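Local coordinates for levansucrase (Bacillus subtilis, PDB 1OYG), which belongs to the levansucrase/invertase family of carbohydrate-active enzymes, whose catalytic domain is a five-bladed beta-propeller, at residues A[23-26]-A[27-30]. Sequence-based numbering, arbitrary orientation.
Sequences HDML and QIPE
Over one face of the His23 imidazole lies NE2 of Gln27, 3.7 Å above the ring plane and over its centre, while Asp24 OD1 sits at the ring edge, in plane. The amide plane is tilted 23° from the imidazole, but only the nitrogen end reaches over the ring, so this is no full stack. This local i to i+4 contact illustrates how a side chain can stand in for the backbone where one short helix, 22-26, gives way to the next, 28-31, at the outside of the beta-propeller. Gln27 NE2 donates to His23 O at 2.9 Å through a nearly straight N-H...O (166°), with the oxygen almost in the amide plane. With CG anti to its own carbonyl carbon and a bend at chi2 (-44°), Gln27 turns back along the helix to His23 O. The main chain tightens to i to i+3 bonding, Gln27 N to Asp24 O and Ile28 N to Met25 O. Pro29 has no N-H to offer, and its CD packs against the carbonyl oxygens of Met25 and Leu26. On the buried side Met25 and Ile28 run alongside each other, with Ile28 CD1 3.8 Å from Met25 SD; Ile28 faces strands 348-355 and 363-374. His23 meets Phe263 of helix 261-273 edge-to-face. In place of a direct bond, a water donates to Leu26 O at 2.8 Å and accepts from Glu30 N.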
ATOM      1  N   HIS A  23      -1.747  11.930  19.169  1.00  4.13           N
ATOM      2  CA  HIS A  23      -0.681  12.818  19.617  1.00  4.47           C
ATOM      3  C   HIS A  23       0.448  12.860  18.592  1.00  4.17           C
ATOM      4  O   HIS A  23       0.968  13.932  18.288  1.00  4.23           O
ATOM      5  CB  HIS A  23      -0.119  12.403  20.977  1.00  4.74           C
ATOM      6  CG  HIS A  23       1.067  13.214  21.398  1.00  6.98           C
ATOM      7  ND1 HIS A  23       2.345  12.940  20.961  1.00  9.92           N
ATOM      8  CD2 HIS A  23       1.165  14.314  22.181  1.00  9.68           C
ATOM      9  CE1 HIS A  23       3.183  13.822  21.476  1.00 10.26           C
ATOM     10  NE2 HIS A  23       2.493  14.666  22.222  1.00 10.56           N
ATOM     11  N   ASP A  24       0.827  11.700  18.064  1.00  4.12           N
ATOM     12  CA  ASP A  24       1.910  11.638  17.086  1.00  4.06           C
ATOM     13  C   ASP A  24       1.525  12.361  15.800  1.00  3.86           C
ATOM     14  O   ASP A  24       2.305  13.152  15.278  1.00  4.07           O
ATOM     15  CB  ASP A  24       2.313  10.187  16.805  1.00  4.11           C
ATOM     16  CG  ASP A  24       3.057   9.545  17.972  1.00  4.89           C
ATOM     17  OD1 ASP A  24       3.449  10.266  18.918  1.00  7.50           O
ATOM     18  OD2 ASP A  24       3.290   8.323  18.032  1.00  6.27           O
ATOM     19  N   MET A  25       0.311  12.115  15.312  1.00  3.85           N
ATOM     20  CA  MET A  25      -0.153  12.739  14.076  1.00  3.83           C
ATOM     21  C   MET A  25      -0.243  14.260  14.203  1.00  3.61           C
ATOM     22  O   MET A  25      -0.011  14.973  13.236  1.00  3.65           O
ATOM     23  CB  MET A  25      -1.520  12.177  13.663  1.00  3.91           C
ATOM     24  CG  MET A  25      -1.519  10.704  13.281  1.00  4.59           C
ATOM     25  SD  MET A  25      -0.443  10.276  11.903  1.00  5.48           S
ATOM     26  CE  MET A  25      -1.211  11.134  10.564  1.00  7.09           C
ATOM     27  N   LEU A  26      -0.562  14.758  15.396  1.00  3.66           N
ATOM     28  CA  LEU A  26      -0.689  16.198  15.608  1.00  3.85           C
ATOM     29  C   LEU A  26       0.637  16.939  15.444  1.00  3.88           C
ATOM     30  O   LEU A  26       0.641  18.144  15.197  1.00  4.26           O
ATOM     31  CB  LEU A  26      -1.270  16.496  16.998  1.00  3.72           C
ATOM     32  CG  LEU A  26      -2.793  16.406  17.139  1.00  4.10           C
ATOM     33  CD1 LEU A  26      -3.182  16.424  18.609  1.00  4.74           C
ATOM     34  CD2 LEU A  26      -3.484  17.543  16.387  1.00  3.63           C
ATOM     35  N   GLN A  27       1.752  16.225  15.592  1.00  3.96           N
ATOM     36  CA  GLN A  27       3.082  16.823  15.455  1.00  4.10           C
ATOM     37  C   GLN A  27       3.521  16.977  13.999  1.00  3.82           C
ATOM     38  O   GLN A  27       4.489  17.674  13.717  1.00  3.95           O
ATOM     39  CB  GLN A  27       4.136  15.989  16.195  1.00  4.45           C
ATOM     40  CG  GLN A  27       3.803  15.606  17.637  1.00  5.87           C
ATOM     41  CD  GLN A  27       3.226  16.748  18.442  1.00  7.79           C
ATOM     42  OE1 GLN A  27       3.846  17.806  18.558  1.00  9.57           O
ATOM     43  NE2 GLN A  27       2.038  16.541  19.004  1.00  9.57           N
ATOM     44  N   ILE A  28       2.815  16.330  13.079  1.00  3.35           N
ATOM     45  CA  ILE A  28       3.263  16.252  11.686  1.00  2.94           C
ATOM     46  C   ILE A  28       3.146  17.571  10.894  1.00  2.88           C
ATOM     47  O   ILE A  28       4.059  17.894  10.151  1.00  2.64           O
ATOM     48  CB  ILE A  28       2.571  15.057  10.969  1.00  3.12           C
ATOM     49  CG1 ILE A  28       3.143  13.742  11.514  1.00  3.58           C
ATOM     50  CG2 ILE A  28       2.751  15.144   9.453  1.00  3.07           C
ATOM     51  CD1 ILE A  28       2.535  12.482  10.927  1.00  3.60           C
ATOM     52  N   PRO A  29       2.056  18.329  11.017  1.00  3.11           N
ATOM     53  CA  PRO A  29       1.960  19.621  10.316  1.00  3.18           C
ATOM     54  C   PRO A  29       3.184  20.545  10.459  1.00  3.42           C
ATOM     55  O   PRO A  29       3.606  21.140   9.466  1.00  3.63           O
ATOM     56  CB  PRO A  29       0.710  20.251  10.932  1.00  3.18           C
ATOM     57  CG  PRO A  29      -0.152  19.070  11.240  1.00  3.28           C
ATOM     58  CD  PRO A  29       0.814  18.023  11.751  1.00  2.92           C
ATOM     59  N   GLU A  30       3.752  20.659  11.654  1.00  3.43           N
ATOM     60  CA  GLU A  30       4.956  21.467  11.842  1.00  3.67           C
ATOM     61  C   GLU A  30       6.197  20.735  11.321  1.00  3.47           C
ATOM     62  O   GLU A  30       7.051  21.340  10.680  1.00  3.47           O
ATOM     63  CB  GLU A  30       5.140  21.837  13.317  1.00  3.92           C
ATOM     64  CG  GLU A  30       6.304  22.786  13.601  1.00  5.26           C
ATOM     65  CD  GLU A  30       6.162  24.151  12.941  1.00  7.14           C
ATOM     66  OE1 GLU A  30       5.022  24.622  12.754  1.00  9.17           O
ATOM     67  OE2 GLU A  30       7.200  24.768  12.619  1.00 10.60           O
TER
HETATM   68  O   HOH W   1       2.158  20.256  14.266  1.00 12.18           O